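Cytokinesis protein 2 (Saccharomyces cerevisiae, PDB 4WPE) mediates the cytoskeletal rearrangements of cytokinesis, forming rings that coincide with the septins and later colocalise with the medial actin ring, and is represented here by its F-BAR domain. Local coordinates at residues A[155-160]-A[178-183]; A[141-146]-A[195-200]. One frame throughout, in Å; residues are numbered along the deposited sequence.

Contact 1: A[155-160]-A[178-183]; sequences IRFRDL and RELLKW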
loop_
_atom_site.group_PDB
_atom_site.type_symbol
_atom_site.label_atom_id
_atom_site.label_comp_id
_atom_site.label_asym_id
_atom_site.label_seq_id
_atom_site.Cartn_x
_atom_site.Cartn_y
_atom_site.Cartn_z
ATOM N N ILE A 155 47.913 18.695 -67.143
ATOM C CA ILE A 155 47.242 19.076 -68.379
ATOM C C ILE A 155 47.777 20.407 -68.894
ATOM O O ILE A 155 48.009 20.567 -70.093
ATOM C CB ILE A 155 45.715 19.160 -68.187
ATOM C CG1 ILE A 155 45.107 17.758 -68.195
ATOM C CG2 ILE A 155 45.074 19.977 -69.289
ATOM C CD1 ILE A 155 43.663 17.719 -67.748
ATOM N N ARG A 156 47.992 21.358 -67.990
ATOM C CA ARG A 156 48.502 22.665 -68.392
ATOM C C ARG A 156 49.954 22.559 -68.857
ATOM O O ARG A 156 50.408 23.349 -69.687
ATOM C CB ARG A 156 48.374 23.677 -67.251
ATOM C CG ARG A 156 48.843 25.080 -67.617
ATOM C CD ARG A 156 47.953 26.154 -67.016
ATOM N NE ARG A 156 47.124 25.644 -65.928
ATOM C CZ ARG A 156 45.813 25.841 -65.831
ATOM N NH1 ARG A 156 45.176 26.539 -66.763
ATOM N NH2 ARG A 156 45.140 25.339 -64.804
ATOM N N PHE A 157 50.678 21.572 -68.341
ATOM C CA PHE A 157 52.038 21.323 -68.804
ATOM C C PHE A 157 52.047 20.792 -70.235
ATOM O O PHE A 157 52.814 21.266 -71.067
ATOM C CB PHE A 157 52.762 20.344 -67.880
ATOM C CG PHE A 157 54.124 19.938 -68.376
ATOM C CD1 PHE A 157 55.208 20.793 -68.246
ATOM C CD2 PHE A 157 54.324 18.699 -68.964
ATOM C CE1 PHE A 157 56.463 20.423 -68.700
ATOM C CE2 PHE A 157 55.577 18.322 -69.421
ATOM C CZ PHE A 157 56.648 19.186 -69.288
ATOM N N ARG A 158 51.194 19.808 -70.516
ATOM C CA ARG A 158 51.126 19.212 -71.849
ATOM C C ARG A 158 50.636 20.225 -72.877
ATOM O O ARG A 158 51.057 20.200 -74.036
ATOM C CB ARG A 158 50.216 17.981 -71.848
ATOM N N ASP A 159 49.746 21.116 -72.451
ATOM C CA ASP A 159 49.252 22.171 -73.329
ATOM C C ASP A 159 50.363 23.139 -73.709
ATOM O O ASP A 159 50.474 23.549 -74.862
ATOM C CB ASP A 159 48.107 22.938 -72.668
ATOM C CG ASP A 159 46.837 22.120 -72.572
ATOM O OD1 ASP A 159 46.899 20.890 -72.787
ATOM O OD2 ASP A 159 45.774 22.710 -72.281
ATOM N N LEU A 160 51.184 23.501 -72.731
ATOM C CA LEU A 160 52.255 24.464 -72.948
ATOM C C LEU A 160 53.353 23.922 -73.859
ATOM O O LEU A 160 53.934 24.668 -74.652
ATOM C CB LEU A 160 52.853 24.898 -71.609
ATOM C CG LEU A 160 52.010 25.900 -70.821
ATOM C CD1 LEU A 160 52.460 25.960 -69.372
ATOM C CD2 LEU A 160 52.087 27.275 -71.468
ATOM N N ARG A 178 59.204 29.661 -69.656
ATOM C CA ARG A 178 59.060 29.887 -68.217
ATOM C C ARG A 178 57.851 29.145 -67.672
ATOM O O ARG A 178 57.935 28.447 -66.657
ATOM C CB ARG A 178 58.924 31.377 -67.902
ATOM C CG ARG A 178 60.224 32.155 -67.936
ATOM C CD ARG A 178 60.025 33.549 -67.370
ATOM N NE ARG A 178 61.149 34.433 -67.669
ATOM C CZ ARG A 178 62.220 34.567 -66.891
ATOM N NH1 ARG A 178 62.321 33.869 -65.767
ATOM N NH2 ARG A 178 63.194 35.397 -67.239
ATOM N N GLU A 179 56.724 29.318 -68.352
ATOM C CA GLU A 179 55.489 28.636 -67.997
ATOM C C GLU A 179 55.669 27.125 -68.036
ATOM O O GLU A 179 55.109 26.400 -67.215
ATOM C CB GLU A 179 54.363 29.059 -68.937
ATOM C CG GLU A 179 53.889 30.482 -68.711
ATOM C CD GLU A 179 53.399 30.702 -67.293
ATOM O OE1 GLU A 179 52.431 30.023 -66.889
ATOM O OE2 GLU A 179 53.980 31.550 -66.584
ATOM N N LEU A 180 56.463 26.658 -68.991
ATOM C CA LEU A 180 56.725 25.237 -69.135
ATOM C C LEU A 180 57.351 24.663 -67.866
ATOM O O LEU A 180 56.875 23.665 -67.332
ATOM C CB LEU A 180 57.634 24.981 -70.339
ATOM C CG LEU A 180 57.582 23.574 -70.936
ATOM C CD1 LEU A 180 56.276 23.379 -71.674
ATOM C CD2 LEU A 180 58.762 23.327 -71.861
ATOM N N LEU A 181 58.407 25.304 -67.376
ATOM C CA LEU A 181 59.137 24.791 -66.222
ATOM C C LEU A 181 58.345 25.033 -64.931
ATOM O O LEU A 181 58.396 24.226 -64.002
ATOM C CB LEU A 181 60.529 25.434 -66.141
ATOM C CG LEU A 181 61.719 24.657 -65.552
ATOM C CD1 LEU A 181 62.970 25.525 -65.566
ATOM C CD2 LEU A 181 61.476 24.114 -64.141
ATOM N N LYS A 182 57.613 26.144 -64.877
ATOM C CA LYS A 182 56.782 26.449 -63.719
ATOM C C LYS A 182 55.769 25.339 -63.473
ATOM O O LYS A 182 55.546 24.929 -62.332
ATOM C CB LYS A 182 56.051 27.782 -63.902
ATOM C CG LYS A 182 55.035 28.073 -62.798
ATOM C CD LYS A 182 54.214 29.319 -63.095
ATOM C CE LYS A 182 53.103 29.498 -62.068
ATOM N NZ LYS A 182 52.169 30.595 -62.450
ATOM N N TRP A 183 55.167 24.847 -64.553
ATOM C CA TRP A 183 54.142 23.816 -64.444
ATOM C C TRP A 183 54.734 22.417 -64.533
ATOM O O TRP A 183 54.061 21.428 -64.238
ATOM C CB TRP A 183 53.069 24.028 -65.509
ATOM C CG TRP A 183 52.184 25.162 -65.137
ATOM C CD1 TRP A 183 52.223 26.430 -65.631
ATOM C CD2 TRP A 183 51.158 25.147 -64.141
ATOM N NE1 TRP A 183 51.265 27.205 -65.020
ATOM C CE2 TRP A 183 50.598 26.437 -64.098
ATOM C CE3 TRP A 183 50.650 24.162 -63.288
ATOM C CZ2 TRP A 183 49.555 26.771 -63.239
ATOM C CZ3 TRP A 183 49.614 24.494 -62.434
ATOM C CH2 TRP A 183 49.078 25.787 -62.416
#

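Contact 2: A[141-146]-A[195-200]; sequences KGCEVL and DVLKQE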
loop_
_atom_site.group_PDB
_atom_site.type_symbol
_atom_site.label_atom_id
_atom_site.label_comp_id
_atom_site.label_asym_id
_atom_site.label_seq_id
_atom_site.Cartn_x
_atom_site.Cartn_y
_atom_site.Cartn_z
ATOM N N LYS A 141 39.476 13.604 -48.311
ATOM C CA LYS A 141 39.102 14.762 -49.114
ATOM C C LYS A 141 40.350 15.472 -49.618
ATOM O O LYS A 141 40.387 15.956 -50.748
ATOM C CB LYS A 141 38.230 15.727 -48.308
ATOM N N GLY A 142 41.374 15.519 -48.772
ATOM C CA GLY A 142 42.636 16.146 -49.121
ATOM C C GLY A 142 43.330 15.476 -50.293
ATOM O O GLY A 142 43.937 16.145 -51.124
ATOM N N CYS A 143 43.240 14.150 -50.352
ATOM C CA CYS A 143 43.832 13.379 -51.440
ATOM C C CYS A 143 43.151 13.689 -52.764
ATOM O O CYS A 143 43.809 13.966 -53.767
ATOM C CB CYS A 143 43.733 11.880 -51.154
ATOM S SG CYS A 143 44.963 11.254 -50.002
ATOM N N GLU A 144 41.823 13.635 -52.756
ATOM C CA GLU A 144 41.046 13.878 -53.960
ATOM C C GLU A 144 41.261 15.299 -54.466
ATOM O O GLU A 144 41.384 15.521 -55.671
ATOM C CB GLU A 144 39.563 13.609 -53.696
ATOM C CG GLU A 144 39.265 12.137 -53.437
ATOM C CD GLU A 144 37.899 11.901 -52.821
ATOM O OE1 GLU A 144 37.132 12.876 -52.657
ATOM O OE2 GLU A 144 37.594 10.733 -52.495
ATOM N N VAL A 145 41.319 16.252 -53.540
ATOM C CA VAL A 145 41.564 17.650 -53.885
ATOM C C VAL A 145 42.869 17.808 -54.658
ATOM O O VAL A 145 42.901 18.435 -55.720
ATOM C CB VAL A 145 41.613 18.545 -52.629
ATOM C CG1 VAL A 145 42.336 19.853 -52.923
ATOM C CG2 VAL A 145 40.210 18.810 -52.110
ATOM N N LEU A 146 43.937 17.224 -54.129
ATOM C CA LEU A 146 45.251 17.346 -54.745
ATOM C C LEU A 146 45.364 16.533 -56.030
ATOM O O LEU A 146 46.129 16.892 -56.926
ATOM C CB LEU A 146 46.341 16.926 -53.762
ATOM C CG LEU A 146 47.243 18.092 -53.361
ATOM C CD1 LEU A 146 48.223 17.679 -52.278
ATOM C CD2 LEU A 146 47.974 18.622 -54.584
ATOM N N ASP A 195 51.599 11.783 -52.911
ATOM C CA ASP A 195 52.088 10.493 -52.440
ATOM C C ASP A 195 52.161 10.460 -50.919
ATOM O O ASP A 195 51.789 9.464 -50.299
ATOM C CB ASP A 195 53.461 10.181 -53.036
ATOM C CG ASP A 195 53.388 9.780 -54.501
ATOM O OD1 ASP A 195 52.335 9.265 -54.935
ATOM O OD2 ASP A 195 54.390 9.981 -55.218
ATOM N N VAL A 196 52.635 11.551 -50.323
ATOM C CA VAL A 196 52.771 11.616 -48.874
ATOM C C VAL A 196 51.397 11.678 -48.203
ATOM O O VAL A 196 51.153 10.992 -47.207
ATOM C CB VAL A 196 53.641 12.824 -48.429
ATOM C CG1 VAL A 196 53.180 14.113 -49.082
ATOM C CG2 VAL A 196 53.632 12.959 -46.912
ATOM N N LEU A 197 50.495 12.475 -48.766
ATOM C CA LEU A 197 49.154 12.603 -48.217
ATOM C C LEU A 197 48.378 11.305 -48.398
ATOM O O LEU A 197 47.474 11.000 -47.617
ATOM C CB LEU A 197 48.411 13.770 -48.871
ATOM C CG LEU A 197 47.099 14.188 -48.204
ATOM C CD1 LEU A 197 47.180 14.076 -46.682
ATOM C CD2 LEU A 197 46.732 15.603 -48.616
ATOM N N LYS A 198 48.734 10.536 -49.424
ATOM C CA LYS A 198 48.157 9.211 -49.591
ATOM C C LYS A 198 48.582 8.334 -48.425
ATOM O O LYS A 198 47.753 7.662 -47.821
ATOM C CB LYS A 198 48.581 8.572 -50.911
ATOM C CG LYS A 198 47.632 8.835 -52.076
ATOM C CD LYS A 198 48.037 8.013 -53.293
ATOM C CE LYS A 198 47.052 8.176 -54.441
ATOM N NZ LYS A 198 47.400 7.284 -55.585
ATOM N N GLN A 199 49.867 8.363 -48.088
ATOM C CA GLN A 199 50.368 7.499 -47.024
ATOM C C GLN A 199 49.866 7.942 -45.648
ATOM O O GLN A 199 49.672 7.116 -44.758
ATOM C CB GLN A 199 51.899 7.442 -47.060
ATOM C CG GLN A 199 52.442 6.015 -47.108
ATOM C CD GLN A 199 52.248 5.355 -48.462
ATOM O OE1 GLN A 199 52.419 5.989 -49.502
ATOM N NE2 GLN A 199 51.877 4.077 -48.455
ATOM N N GLU A 200 49.639 9.242 -45.481
ATOM C CA GLU A 200 49.048 9.757 -44.246
ATOM C C GLU A 200 47.644 9.203 -44.051
ATOM O O GLU A 200 47.216 8.929 -42.931
ATOM C CB GLU A 200 49.004 11.286 -44.255
ATOM C CG GLU A 200 50.322 11.948 -43.919
ATOM C CD GLU A 200 50.195 13.452 -43.800
ATOM O OE1 GLU A 200 49.051 13.958 -43.823
ATOM O OE2 GLU A 200 51.238 14.130 -43.690
#

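Contact 1: A[155-160]-A[178-183]
The segments 155-160 and 178-183 run antiparallel, their axes 9.0 Å apart at closest and their directions 154° apart. Apolar side chains make the packed part and also rest against backbone carbonyls. Leu160 points at the other helix, and its CD1 lies 3.4 Å from Glu179 O. Leu160 CD1 is also 3.8 Å from Trp183 CD1. Leu160 CB meets Leu180 CD1 at 3.7 Å. Phe157 has CG anti to the backbone N (chi1 174°), which carries the ring obliquely across Leu180, CE1 near Leu180 CG. The ring edge meets Leu180 O in plane, with Phe157 CD1 3.4 Å away. The looser, solvent side belongs to Arg156. Its chain bends at chi2 and chi3 and lies over one face of the Trp183 indole. Arg156 CG sits 4.0 Å above the centroid of the Trp183 five-membered ring, a CH-pi contact. The guanidinium is turned 46° from the indole plane, and any cation-pi attraction is weak at best. An alanine in place of Trp183 would remove the face under Arg156 and the CD1 contact with Leu160, and would probably loosen this end of the pairing. This is an antiparallel helical hairpin in a predicted coiled coil of the F-BAR domain.

Contact 2: A[141-146]-A[195-200]
The two helical segments run antiparallel, with N-to-C directions 161° apart and axes 9.3 Å apart at their closest approach. Cys143 and Leu197 mark the register, their CA atoms 6.3 Å from each other. Leu197 supplies the main side chain of the contact. It points at the opposite helix, with CG anti to the backbone N (chi1 -169°). Leu197 CD2 reaches the backbone of Gly142, 3.8 Å from Gly142 O. Gly142 has no side chain, so the methyl meets main chain directly. This is a van der Waals contact by its nature. Gly142 O accepts the helical bond from Leu146 N within its own helix.

Cys143 answers from the other helix. Its SG is anti to the carbonyl carbon, beside the backbone N (chi1 -79°). This carries Cys143 SG to the main chain of Leu197, 3.5 Å from Leu197 O. No hydrogen bond crosses between the two segments. Cys143 SG also approaches Leu197 CG at 4.1 Å. Cys143 SG is 4.2 Å from Lys198 CG and closer still to Lys198 CA. Lys198 thus joins through its CA and the start of its side chain, and the rest runs on extended from CG. Leu146 also points across, but its CD1 comes no nearer than 4.5 Å to Leu197 CD2. That makes it a loose flank to the leucine.

The contact is small, burying 184 Å² in all, and it is dispersive in character. It joins helix 76-162 to helix 170-259, in the region predicted to form a coiled coil. Leu146 extends the pairing along helix 170-259 by touching Tyr190 and Gln193. No strand takes part, since the modelled chain has none, and the other subunit does not touch either segment.

How the contacts relate
From the N terminus, helix 76-162 brings in 141-146 first and 155-160 after a gap of eight residues. The chain then turns and returns along helix 170-259, which presents 178-183 and then 195-200. Contact 1 closes the inner loop, with 17 residues between its segments. Contact 2 closes the outer one, with 48 between, so the loops nest and do not cross. Their centres are about 23 Å apart, and their nearest atoms stay about 10 Å apart. Both tie together the same two long helices of the F-BAR domain. Contact 1 does so near the turn and far from the chain's centre, contact 2 further back toward it.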